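Local coordinates for nucleoporin NUP82 (Chaetomium thermophilum, PDB 5CWW), which is a structural component of the nuclear pore complex, represented here by its N-terminal beta-propeller part, and may help dock nuclear transport factors, at residues 423-428 with 524-529; 435-440 with 490-495; 476-481 with 511-516; 501-506 with 573-578. All coordinates share one frame; numbering follows the deposited sequence.

Contact 1: 423-428 with 524-529; sequences LSLNII and SELQSD
The backbones of 423-428 and 524-529 approach only loosely where L423, S424 and L425 face L526: the CA atoms of S424 and L526 are 8.4 Å apart, and no hydrogen bond joins the two segments. Side chains bridge the gap, and on the helical side L526 does nearly all the work. Its CG stands anti to the carbonyl carbon (chi1 -70°) and the chain then extends, so that one methyl, CD1, is carried out to the loop and makes every close approach. CD1 of L526 comes to 3.7 Å from OG of S424, to 4.2 Å from CD1 of L423 and to 4.4 Å from CD1 of L425. The two loop leucines thus offer methyl ends to a third, a meeting of branched apolar tips that need no exact alignment, which is why leucine suits all three places. S424 fits between them because it is small, and its hydroxyl turns its polar business to other partners: OG is hydrogen-bonded to E523 of helix 518-526 and to a basic side chain of another protein's chain. That chain also sets an apolar side chain against L526, so the leucine is also packed by the partner protein. L526 is the last residue of its helix, since Q527 already leaves helical backbone angles. Residues 423-425 lie in the loop that leads toward strand 427-432. This is packing between a helical insertion and the loop leading into a sheet, an elaboration of a beta-propeller in which the helix lies in the connection between strands 509-514 and 548-554, here beside a subunit interface.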
loop_
_atom_site.group_PDB
_atom_site.type_symbol
_atom_site.label_atom_id
_atom_site.label_comp_id
_atom_site.label_asym_id
_atom_site.label_seq_id
_atom_site.Cartn_x
_atom_site.Cartn_y
_atom_site.Cartn_z
ATOM N N LEU B 423 -0.220 17.944 -13.779
ATOM C CA LEU B 423 0.089 17.006 -14.854
ATOM C C LEU B 423 -1.035 16.001 -15.080
ATOM O O LEU B 423 -1.535 15.384 -14.135
ATOM C CB LEU B 423 1.389 16.261 -14.543
ATOM C CG LEU B 423 1.918 15.329 -15.639
ATOM C CD1 LEU B 423 2.354 16.121 -16.864
ATOM C CD2 LEU B 423 3.066 14.484 -15.109
ATOM N N SER B 424 -1.407 15.815 -16.343
ATOM C CA SER B 424 -2.463 14.875 -16.707
ATOM C C SER B 424 -1.966 13.427 -16.720
ATOM O O SER B 424 -2.413 12.619 -17.533
ATOM C CB SER B 424 -3.040 15.239 -18.077
ATOM O OG SER B 424 -2.027 15.263 -19.067
ATOM N N LEU B 425 -1.048 13.105 -15.813
ATOM C CA LEU B 425 -0.520 11.752 -15.684
ATOM C C LEU B 425 -0.285 11.430 -14.221
ATOM O O LEU B 425 0.107 12.300 -13.442
ATOM C CB LEU B 425 0.796 11.596 -16.449
ATOM C CG LEU B 425 0.827 11.831 -17.959
ATOM C CD1 LEU B 425 2.271 11.868 -18.417
ATOM C CD2 LEU B 425 0.059 10.753 -18.705
ATOM N N ASN B 426 -0.520 10.180 -13.843
ATOM C CA ASN B 426 -0.139 9.720 -12.519
ATOM C C ASN B 426 1.378 9.706 -12.395
ATOM O O ASN B 426 2.082 9.309 -13.329
ATOM C CB ASN B 426 -0.703 8.327 -12.227
ATOM C CG ASN B 426 -2.209 8.268 -12.358
ATOM O OD1 ASN B 426 -2.935 8.968 -11.651
ATOM N ND2 ASN B 426 -2.692 7.413 -13.251
ATOM N N ILE B 427 1.877 10.167 -11.255
ATOM C CA ILE B 427 3.296 10.085 -10.947
ATOM C C ILE B 427 3.474 9.154 -9.758
ATOM O O ILE B 427 2.961 9.414 -8.669
ATOM C CB ILE B 427 3.906 11.465 -10.633
ATOM C CG1 ILE B 427 3.605 12.447 -11.772
ATOM C CG2 ILE B 427 5.412 11.339 -10.423
ATOM C CD1 ILE B 427 4.059 13.872 -11.511
ATOM N N ILE B 428 4.183 8.056 -9.987
ATOM C CA ILE B 428 4.416 7.060 -8.955
ATOM C C ILE B 428 5.832 7.224 -8.419
ATOM O O ILE B 428 6.812 7.032 -9.143
ATOM C CB ILE B 428 4.199 5.627 -9.488
ATOM C CG1 ILE B 428 2.721 5.401 -9.829
ATOM C CG2 ILE B 428 4.608 4.585 -8.448
ATOM C CD1 ILE B 428 2.258 6.001 -11.140
ATOM N N SER B 524 2.232 21.337 -20.497
ATOM C CA SER B 524 2.049 22.363 -21.520
ATOM C C SER B 524 2.351 21.790 -22.900
ATOM O O SER B 524 1.674 22.110 -23.876
ATOM C CB SER B 524 2.937 23.578 -21.243
ATOM O OG SER B 524 4.308 23.237 -21.329
ATOM N N GLU B 525 3.364 20.934 -22.979
ATOM C CA GLU B 525 3.685 20.266 -24.232
ATOM C C GLU B 525 2.585 19.288 -24.639
ATOM O O GLU B 525 2.288 19.139 -25.825
ATOM C CB GLU B 525 5.021 19.533 -24.127
ATOM C CG GLU B 525 5.536 19.023 -25.463
ATOM C CD GLU B 525 5.667 20.131 -26.492
ATOM O OE1 GLU B 525 6.044 21.260 -26.107
ATOM O OE2 GLU B 525 5.384 19.877 -27.684
ATOM N N LEU B 526 1.982 18.623 -23.659
ATOM C CA LEU B 526 0.877 17.710 -23.931
ATOM C C LEU B 526 -0.339 18.473 -24.444
ATOM O O LEU B 526 -1.113 17.954 -25.249
ATOM C CB LEU B 526 0.504 16.913 -22.677
ATOM C CG LEU B 526 1.521 15.862 -22.221
ATOM C CD1 LEU B 526 1.164 15.335 -20.838
ATOM C CD2 LEU B 526 1.610 14.716 -23.223
ATOM N N GLN B 527 -0.495 19.709 -23.981
ATOM C CA GLN B 527 -1.597 20.560 -24.415
ATOM C C GLN B 527 -1.174 21.505 -25.538
ATOM O O GLN B 527 -1.921 22.412 -25.899
ATOM C CB GLN B 527 -2.133 21.367 -23.231
ATOM C CG GLN B 527 -2.779 20.518 -22.149
ATOM C CD GLN B 527 -3.355 21.350 -21.018
ATOM O OE1 GLN B 527 -3.293 22.579 -21.042
ATOM N NE2 GLN B 527 -3.910 20.679 -20.013
ATOM N N SER B 528 0.019 21.286 -26.085
ATOM C CA SER B 528 0.588 22.187 -27.088
ATOM C C SER B 528 -0.333 22.394 -28.283
ATOM O O SER B 528 -0.919 21.449 -28.807
ATOM C CB SER B 528 1.937 21.661 -27.577
ATOM O OG SER B 528 2.513 22.554 -28.520
ATOM N N ASP B 529 -0.450 23.652 -28.696
ATOM C CA ASP B 529 -1.258 24.042 -29.842
ATOM C C ASP B 529 -0.415 24.072 -31.128
ATOM O O ASP B 529 -0.920 24.369 -32.212
ATOM C CB ASP B 529 -1.890 25.413 -29.572
ATOM C CG ASP B 529 -2.936 25.795 -30.599
ATOM O OD1 ASP B 529 -3.610 24.893 -31.137
ATOM O OD2 ASP B 529 -3.090 27.007 -30.860
#

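Contact 2: 435-440 with 490-495; sequences GQVKIC and PMFSED
Apolar touches carry the whole meeting of G435 and V437 with P490 and F492. CG1 of V437 lies at the edge of the F492 ring, near its plane, 4.2 Å from CZ of F492, so the far end of the phenyl group butts against a methyl instead of spreading over it. The valine holds that methyl anti to its backbone N (chi1 179°), while its branched CB is well suited to strand 437-441. Two residues earlier on both segments, CG of the P490 ring reaches 4.4 Å from CA of G435. Glycine is called for there by its backbone, at phi 93°, where any CB would be jammed against the preceding carbonyl oxygen. L431, from the neighbouring strand 427-432, touches both P490 and F492, and F502 meets the F492 ring with the planes at about 80°.

Polar bonds are made to residues beyond the two segments. The backbone N of F492 is hydrogen-bonded to D391 and its O to R47, so both have partners of their own. No hydrogen bond joins 435-440 to 490-495, which implies that burial and shape carry their meeting, while the two adjoining propeller sheets are also linked by the bond from F492 N to D391 of strand 389-395.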
loop_
_atom_site.group_PDB
_atom_site.type_symbol
_atom_site.label_atom_id
_atom_site.label_comp_id
_atom_site.label_asym_id
_atom_site.label_seq_id
_atom_site.Cartn_x
_atom_site.Cartn_y
_atom_site.Cartn_z
ATOM N N GLY B 435 17.230 4.868 0.630
ATOM C CA GLY B 435 16.825 6.258 0.536
ATOM C C GLY B 435 16.751 6.717 -0.907
ATOM O O GLY B 435 16.459 7.880 -1.183
ATOM N N GLN B 436 17.028 5.803 -1.832
ATOM C CA GLN B 436 16.884 6.085 -3.254
ATOM C C GLN B 436 15.432 6.407 -3.577
ATOM O O GLN B 436 14.518 5.725 -3.111
ATOM C CB GLN B 436 17.357 4.895 -4.096
ATOM C CG GLN B 436 17.179 5.071 -5.606
ATOM C CD GLN B 436 17.187 3.750 -6.355
ATOM O OE1 GLN B 436 16.157 3.075 -6.465
ATOM N NE2 GLN B 436 18.347 3.378 -6.878
ATOM N N VAL B 437 15.233 7.454 -4.371
ATOM C CA VAL B 437 13.907 7.837 -4.840
ATOM C C VAL B 437 13.816 7.630 -6.343
ATOM O O VAL B 437 14.733 7.981 -7.085
ATOM C CB VAL B 437 13.584 9.307 -4.510
ATOM C CG1 VAL B 437 12.205 9.691 -5.042
ATOM C CG2 VAL B 437 13.654 9.540 -3.008
ATOM N N LYS B 438 12.702 7.058 -6.782
ATOM C CA LYS B 438 12.466 6.813 -8.195
ATOM C C LYS B 438 11.151 7.458 -8.611
ATOM O O LYS B 438 10.108 7.199 -8.011
ATOM C CB LYS B 438 12.452 5.312 -8.479
ATOM C CG LYS B 438 12.531 4.960 -9.954
ATOM C CD LYS B 438 12.661 3.457 -10.168
ATOM C CE LYS B 438 14.029 2.940 -9.737
ATOM N NZ LYS B 438 14.095 1.456 -9.757
ATOM N N ILE B 439 11.218 8.316 -9.623
ATOM C CA ILE B 439 10.044 9.016 -10.130
ATOM C C ILE B 439 9.601 8.376 -11.437
ATOM O O ILE B 439 10.313 8.438 -12.441
ATOM C CB ILE B 439 10.323 10.517 -10.357
ATOM C CG1 ILE B 439 10.933 11.150 -9.101
ATOM C CG2 ILE B 439 9.047 11.244 -10.776
ATOM C CD1 ILE B 439 10.068 11.025 -7.858
ATOM N N CYS B 440 8.428 7.757 -11.411
ATOM C CA CYS B 440 7.894 7.060 -12.573
ATOM C C CYS B 440 6.636 7.738 -13.093
ATOM O O CYS B 440 5.845 8.276 -12.317
ATOM C CB CYS B 440 7.591 5.602 -12.224
ATOM S SG CYS B 440 8.991 4.736 -11.496
ATOM N N PRO B 490 12.817 4.692 5.560
ATOM C CA PRO B 490 12.540 6.074 5.155
ATOM C C PRO B 490 11.078 6.238 4.742
ATOM O O PRO B 490 10.472 5.270 4.279
ATOM C CB PRO B 490 13.498 6.295 3.981
ATOM C CG PRO B 490 13.724 4.930 3.418
ATOM C CD PRO B 490 13.674 3.988 4.587
ATOM N N MET B 491 10.525 7.438 4.905
ATOM C CA MET B 491 9.098 7.670 4.689
ATOM C C MET B 491 8.824 8.873 3.794
ATOM O O MET B 491 9.530 9.873 3.861
ATOM C CB MET B 491 8.395 7.881 6.029
ATOM C CG MET B 491 8.537 6.728 7.005
ATOM S SD MET B 491 7.985 7.187 8.660
ATOM C CE MET B 491 9.362 8.191 9.205
ATOM N N PHE B 492 7.787 8.768 2.969
ATOM C CA PHE B 492 7.280 9.913 2.217
ATOM C C PHE B 492 6.325 10.735 3.080
ATOM O O PHE B 492 5.652 10.197 3.960
ATOM C CB PHE B 492 6.551 9.458 0.948
ATOM C CG PHE B 492 7.458 9.140 -0.210
ATOM C CD1 PHE B 492 8.451 10.021 -0.603
ATOM C CD2 PHE B 492 7.302 7.956 -0.917
ATOM C CE1 PHE B 492 9.277 9.727 -1.677
ATOM C CE2 PHE B 492 8.122 7.657 -1.991
ATOM C CZ PHE B 492 9.112 8.547 -2.372
ATOM N N SER B 493 6.277 12.038 2.823
ATOM C CA SER B 493 5.272 12.917 3.415
ATOM C C SER B 493 4.822 13.933 2.377
ATOM O O SER B 493 5.647 14.471 1.642
ATOM C CB SER B 493 5.823 13.640 4.642
ATOM O OG SER B 493 6.309 12.728 5.605
ATOM N N GLU B 494 3.524 14.210 2.324
ATOM C CA GLU B 494 3.002 15.167 1.355
ATOM C C GLU B 494 3.249 16.597 1.824
ATOM O O GLU B 494 3.302 16.869 3.023
ATOM C CB GLU B 494 1.507 14.940 1.113
ATOM C CG GLU B 494 0.913 15.879 0.064
ATOM C CD GLU B 494 -0.527 15.551 -0.285
ATOM O OE1 GLU B 494 -1.072 14.568 0.263
ATOM O OE2 GLU B 494 -1.115 16.283 -1.113
ATOM N N ASP B 495 3.405 17.505 0.865
ATOM C CA ASP B 495 3.535 18.928 1.156
ATOM C C ASP B 495 2.161 19.588 1.141
ATOM O O ASP B 495 1.360 19.355 0.236
ATOM C CB ASP B 495 4.460 19.603 0.144
ATOM C CG ASP B 495 4.625 21.087 0.406
ATOM O OD1 ASP B 495 3.796 21.875 -0.096
ATOM O OD2 ASP B 495 5.585 21.463 1.110
#

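Contact 3: 476-481 with 511-516; sequences FDTLKP and TYISLT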
loop_
_atom_site.group_PDB
_atom_site.type_symbol
_atom_site.label_atom_id
_atom_site.label_comp_id
_atom_site.label_asym_id
_atom_site.label_seq_id
_atom_site.Cartn_x
_atom_site.Cartn_y
_atom_site.Cartn_z
ATOM N N PHE B 476 17.263 9.108 -8.031
ATOM C CA PHE B 476 18.326 9.798 -7.308
ATOM C C PHE B 476 18.401 9.392 -5.839
ATOM O O PHE B 476 17.390 9.056 -5.221
ATOM C CB PHE B 476 18.138 11.316 -7.415
ATOM C CG PHE B 476 16.798 11.803 -6.932
ATOM C CD1 PHE B 476 16.587 12.078 -5.591
ATOM C CD2 PHE B 476 15.753 11.995 -7.822
ATOM C CE1 PHE B 476 15.359 12.532 -5.147
ATOM C CE2 PHE B 476 14.523 12.449 -7.383
ATOM C CZ PHE B 476 14.326 12.716 -6.043
ATOM N N ASP B 477 19.613 9.424 -5.293
ATOM C CA ASP B 477 19.826 9.189 -3.871
ATOM C C ASP B 477 19.349 10.379 -3.049
ATOM O O ASP B 477 19.315 11.510 -3.538
ATOM C CB ASP B 477 21.308 8.929 -3.574
ATOM C CG ASP B 477 21.772 7.556 -4.027
ATOM O OD1 ASP B 477 20.957 6.610 -4.025
ATOM O OD2 ASP B 477 22.966 7.420 -4.366
ATOM N N THR B 478 18.977 10.112 -1.799
ATOM C CA THR B 478 18.714 11.168 -0.827
ATOM C C THR B 478 19.644 11.016 0.376
ATOM O O THR B 478 19.697 11.892 1.237
ATOM C CB THR B 478 17.253 11.156 -0.346
ATOM O OG1 THR B 478 16.969 9.917 0.318
ATOM C CG2 THR B 478 16.302 11.342 -1.522
ATOM N N LEU B 479 20.365 9.898 0.426
ATOM C CA LEU B 479 21.322 9.630 1.498
ATOM C C LEU B 479 22.714 9.357 0.942
ATOM O O LEU B 479 22.859 8.837 -0.164
ATOM C CB LEU B 479 20.872 8.433 2.338
ATOM C CG LEU B 479 19.543 8.550 3.084
ATOM C CD1 LEU B 479 19.205 7.228 3.761
ATOM C CD2 LEU B 479 19.591 9.674 4.103
ATOM N N LYS B 480 23.737 9.707 1.716
ATOM C CA LYS B 480 25.098 9.307 1.391
ATOM C C LYS B 480 25.268 7.852 1.816
ATOM O O LYS B 480 24.543 7.383 2.690
ATOM C CB LYS B 480 26.128 10.193 2.093
ATOM C CG LYS B 480 25.910 11.685 1.916
ATOM C CD LYS B 480 27.150 12.468 2.326
ATOM C CE LYS B 480 26.878 13.961 2.397
ATOM N NZ LYS B 480 25.958 14.306 3.517
ATOM N N PRO B 481 26.220 7.133 1.198
ATOM C CA PRO B 481 26.452 5.723 1.536
ATOM C C PRO B 481 26.644 5.484 3.033
ATOM O O PRO B 481 26.182 4.474 3.561
ATOM C CB PRO B 481 27.731 5.389 0.765
ATOM C CG PRO B 481 27.717 6.313 -0.398
ATOM C CD PRO B 481 27.091 7.585 0.098
ATOM N N THR B 511 14.577 15.450 3.741
ATOM C CA THR B 511 14.817 16.020 2.418
ATOM C C THR B 511 13.537 16.539 1.773
ATOM O O THR B 511 12.512 15.861 1.773
ATOM C CB THR B 511 15.458 14.983 1.471
ATOM O OG1 THR B 511 16.698 14.530 2.026
ATOM C CG2 THR B 511 15.720 15.584 0.091
ATOM N N TYR B 512 13.618 17.745 1.220
ATOM C CA TYR B 512 12.532 18.330 0.439
ATOM C C TYR B 512 12.726 18.007 -1.039
ATOM O O TYR B 512 13.839 18.079 -1.550
ATOM C CB TYR B 512 12.475 19.848 0.640
ATOM C CG TYR B 512 11.533 20.569 -0.302
ATOM C CD1 TYR B 512 10.174 20.648 -0.031
ATOM C CD2 TYR B 512 12.004 21.177 -1.458
ATOM C CE1 TYR B 512 9.308 21.307 -0.885
ATOM C CE2 TYR B 512 11.144 21.839 -2.320
ATOM C CZ TYR B 512 9.797 21.899 -2.026
ATOM O OH TYR B 512 8.932 22.554 -2.873
ATOM N N ILE B 513 11.639 17.638 -1.711
ATOM C CA ILE B 513 11.678 17.297 -3.129
ATOM C C ILE B 513 10.526 17.991 -3.841
ATOM O O ILE B 513 9.428 18.090 -3.291
ATOM C CB ILE B 513 11.568 15.767 -3.361
ATOM C CG1 ILE B 513 12.738 15.033 -2.698
ATOM C CG2 ILE B 513 11.523 15.448 -4.852
ATOM C CD1 ILE B 513 12.542 13.531 -2.598
ATOM N N SER B 514 10.773 18.466 -5.060
ATOM C CA SER B 514 9.714 19.054 -5.871
ATOM C C SER B 514 9.847 18.713 -7.349
ATOM O O SER B 514 10.946 18.733 -7.905
ATOM C CB SER B 514 9.694 20.566 -5.716
ATOM O OG SER B 514 8.782 21.123 -6.644
ATOM N N LEU B 515 8.712 18.421 -7.976
ATOM C CA LEU B 515 8.668 18.064 -9.390
ATOM C C LEU B 515 8.232 19.238 -10.261
ATOM O O LEU B 515 8.131 19.106 -11.479
ATOM C CB LEU B 515 7.723 16.880 -9.602
ATOM C CG LEU B 515 7.938 15.710 -8.642
ATOM C CD1 LEU B 515 7.002 14.557 -8.979
ATOM C CD2 LEU B 515 9.387 15.250 -8.657
ATOM N N THR B 516 7.973 20.381 -9.633
ATOM C CA THR B 516 7.682 21.607 -10.369
ATOM C C THR B 516 8.972 22.393 -10.571
ATOM O O THR B 516 9.894 22.276 -9.768
ATOM C CB THR B 516 6.658 22.492 -9.633
ATOM O OG1 THR B 516 7.219 22.950 -8.396
ATOM C CG2 THR B 516 5.376 21.721 -9.357
#
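F476 meets I513 with the rim of its ring and not with a face: CD1 of the isoleucine lies in the ring plane, 3.9 Å from CE1 of F476. CG2 of I513 is 4.1 Å from CZ of F476, so both branches of the isoleucine meet the same end of the ring. The phenylalanine has its CG between the backbone N and the carbonyl carbon (chi1 56°), and this turns the ring toward I513, the two side chains coming from opposite directions. R549 makes a cation-pi interaction with the ring. In fold terms, the end of strand 469-476 and the loop after it are laid against strand 509-514 of the next sheet, as happens between successive blades of a beta-propeller. The backbone of F476 also pairs in parallel with a strand of another protein's chain, so its sheet continues across that interface. Past I513 the chain makes an ST turn, in which OG of S514 accepts from the backbone N of T516. T478 takes the next place along the contact: its CG2 is 4.5 Å from CD1 of I513, and its CB is 4.2 Å from OG1 of T511. A threonine fits at T478 because its methyl can join the apolar cluster beside I513 while its hydroxyl is hydrogen-bonded to the carbonyl of G435.

Contact 4: 501-506 with 573-578; sequences SFYVTH and LGYFIL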
loop_
_atom_site.group_PDB
_atom_site.type_symbol
_atom_site.label_atom_id
_atom_site.label_comp_id
_atom_site.label_asym_id
_atom_site.label_seq_id
_atom_site.Cartn_x
_atom_site.Cartn_y
_atom_site.Cartn_z
ATOM N N SER B 501 5.167 18.610 -4.573
ATOM C CA SER B 501 6.286 18.636 -3.642
ATOM C C SER B 501 6.015 17.637 -2.528
ATOM O O SER B 501 4.863 17.360 -2.205
ATOM C CB SER B 501 6.491 20.042 -3.073
ATOM O OG SER B 501 6.919 20.941 -4.082
ATOM N N PHE B 502 7.076 17.091 -1.946
ATOM C CA PHE B 502 6.931 16.122 -0.864
ATOM C C PHE B 502 8.254 15.952 -0.127
ATOM O O PHE B 502 9.288 16.466 -0.566
ATOM C CB PHE B 502 6.439 14.771 -1.401
ATOM C CG PHE B 502 7.235 14.247 -2.564
ATOM C CD1 PHE B 502 6.947 14.653 -3.857
ATOM C CD2 PHE B 502 8.262 13.339 -2.364
ATOM C CE1 PHE B 502 7.675 14.168 -4.929
ATOM C CE2 PHE B 502 8.992 12.850 -3.429
ATOM C CZ PHE B 502 8.699 13.267 -4.714
ATOM N N TYR B 503 8.211 15.238 0.994
ATOM C CA TYR B 503 9.381 15.078 1.850
ATOM C C TYR B 503 9.787 13.621 2.023
ATOM O O TYR B 503 8.969 12.716 1.896
ATOM C CB TYR B 503 9.115 15.701 3.217
ATOM C CG TYR B 503 8.703 17.143 3.120
ATOM C CD1 TYR B 503 9.655 18.146 3.054
ATOM C CD2 TYR B 503 7.363 17.504 3.091
ATOM C CE1 TYR B 503 9.288 19.467 2.956
ATOM C CE2 TYR B 503 6.984 18.830 2.997
ATOM C CZ TYR B 503 7.954 19.808 2.931
ATOM O OH TYR B 503 7.596 21.132 2.835
ATOM N N VAL B 504 11.069 13.419 2.310
ATOM C CA VAL B 504 11.599 12.113 2.673
ATOM C C VAL B 504 12.235 12.218 4.053
ATOM O O VAL B 504 13.178 12.987 4.250
ATOM C CB VAL B 504 12.635 11.606 1.646
ATOM C CG1 VAL B 504 13.315 10.324 2.127
ATOM C CG2 VAL B 504 11.971 11.378 0.302
ATOM N N THR B 505 11.705 11.450 5.002
ATOM C CA THR B 505 12.217 11.435 6.368
ATOM C C THR B 505 12.947 10.128 6.645
ATOM O O THR B 505 12.480 9.051 6.282
ATOM C CB THR B 505 11.090 11.617 7.404
ATOM O OG1 THR B 505 10.389 12.839 7.146
ATOM C CG2 THR B 505 11.657 11.653 8.821
ATOM N N HIS B 506 14.089 10.242 7.311
ATOM C CA HIS B 506 14.956 9.106 7.600
ATOM C C HIS B 506 15.756 9.476 8.846
ATOM O O HIS B 506 15.967 10.662 9.101
ATOM C CB HIS B 506 15.867 8.812 6.402
ATOM C CG HIS B 506 16.689 7.569 6.544
ATOM N ND1 HIS B 506 17.947 7.568 7.104
ATOM C CD2 HIS B 506 16.437 6.288 6.182
ATOM C CE1 HIS B 506 18.433 6.339 7.091
ATOM N NE2 HIS B 506 17.536 5.544 6.536
ATOM N N LEU B 573 0.878 31.199 11.679
ATOM C CA LEU B 573 2.120 30.549 12.091
ATOM C C LEU B 573 3.115 30.465 10.937
ATOM O O LEU B 573 4.326 30.430 11.155
ATOM C CB LEU B 573 1.836 29.149 12.637
ATOM C CG LEU B 573 1.060 29.087 13.954
ATOM C CD1 LEU B 573 0.675 27.650 14.270
ATOM C CD2 LEU B 573 1.869 29.687 15.096
ATOM N N GLY B 574 2.595 30.422 9.714
ATOM C CA GLY B 574 3.426 30.399 8.524
ATOM C C GLY B 574 3.538 29.032 7.875
ATOM O O GLY B 574 2.679 28.167 8.051
ATOM N N TYR B 575 4.619 28.848 7.125
ATOM C CA TYR B 575 4.836 27.656 6.314
ATOM C C TYR B 575 6.106 26.951 6.772
ATOM O O TYR B 575 7.203 27.501 6.661
ATOM C CB TYR B 575 4.915 28.049 4.837
ATOM C CG TYR B 575 5.305 26.944 3.878
ATOM C CD1 TYR B 575 4.758 25.670 3.978
ATOM C CD2 TYR B 575 6.199 27.195 2.846
ATOM C CE1 TYR B 575 5.114 24.669 3.085
ATOM C CE2 TYR B 575 6.557 26.207 1.952
ATOM C CZ TYR B 575 6.014 24.947 2.073
ATOM O OH TYR B 575 6.379 23.973 1.173
ATOM N N PHE B 576 5.958 25.736 7.291
ATOM C CA PHE B 576 7.083 25.027 7.888
ATOM C C PHE B 576 6.874 23.517 7.938
ATOM O O PHE B 576 5.780 23.016 7.677
ATOM C CB PHE B 576 7.339 25.554 9.302
ATOM C CG PHE B 576 6.204 25.313 10.261
ATOM C CD1 PHE B 576 5.056 26.086 10.205
ATOM C CD2 PHE B 576 6.293 24.323 11.225
ATOM C CE1 PHE B 576 4.014 25.869 11.087
ATOM C CE2 PHE B 576 5.253 24.102 12.110
ATOM C CZ PHE B 576 4.114 24.877 12.042
ATOM N N ILE B 577 7.948 22.808 8.269
ATOM C CA ILE B 577 7.912 21.366 8.465
ATOM C C ILE B 577 8.006 21.049 9.943
ATOM O O ILE B 577 8.717 21.726 10.682
ATOM C CB ILE B 577 9.063 20.666 7.739
ATOM C CG1 ILE B 577 8.995 20.951 6.247
ATOM C CG2 ILE B 577 9.028 19.160 7.971
ATOM C CD1 ILE B 577 10.317 20.802 5.599
ATOM N N LEU B 578 7.297 20.008 10.361
ATOM C CA LEU B 578 7.345 19.547 11.738
ATOM C C LEU B 578 7.806 18.093 11.784
ATOM O O LEU B 578 7.249 17.233 11.100
ATOM C CB LEU B 578 5.977 19.700 12.403
ATOM C CG LEU B 578 5.909 19.326 13.884
ATOM C CD1 LEU B 578 6.785 20.252 14.722
ATOM C CD2 LEU B 578 4.469 19.362 14.368
#
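Y503 and I577 both set their first side-chain branch anti to the carbonyl carbon (chi1 -55° and -59°), which drives the tyrosine ring and the CG1 arm of the isoleucine at each other from opposite directions. The backbones stay apart, with 9.2 Å between the CA atoms of Y503 and I577. CG1 of I577 lies 3.7 Å from CZ of Y503 and equally close to its OH; the still shorter approach of the terminal methyl is doubtful in the model. Y575 arrives another way, its CG opposite the backbone N (chi1 173°), and crosses Y503 obliquely so that the OH atoms of Y503 and Y575 come within 3.5 Å. Both hydroxyls share D495, whose OD2 is hydrogen-bonded to that of Y575 and, more weakly, to that of Y503, which probably keeps them close. Tyrosine suits the place of Y503 twice over, with ring carbons for the isoleucine and a hydroxyl for the carboxylate. A leucine in place of Y503 would probably leave D495 with one hydroxyl partner fewer and open a gap beside I577 and Y575. Y512, from strand 509-514, meets the Y503 ring. Around them, strand 501-506 lies between 491-494 and 509-514 in its sheet, while 576-580 runs between 566-570 and 585-589 in the next; F576, pointing away from this contact, stacks on F589 and touches L69 of helix 69-77.

From the N terminus, the chain opens contact 1 at 423-428, contact 2 at 435-440 and contact 3 at 476-481. Contact 2 closes first, at 490-495; contact 4 then opens at 501-506, contact 3 closes at 511-516, contact 1 at 524-529, and contact 4 last, at 573-578. Contacts 2 and 3 lie within the span of contact 1 and cross each other, contact 4 crosses 1 and 3, and 2 and 4 are in series. Contacts 2 and 3 join the sheet holding 427-432, 437-441 and 469-476 to that of strands 491-494, 501-506, 509-514 and 548-554; contact 4 ties the latter to the last sheet, and contact 1 the end of helix 518-526 to the loop leading toward 427-432.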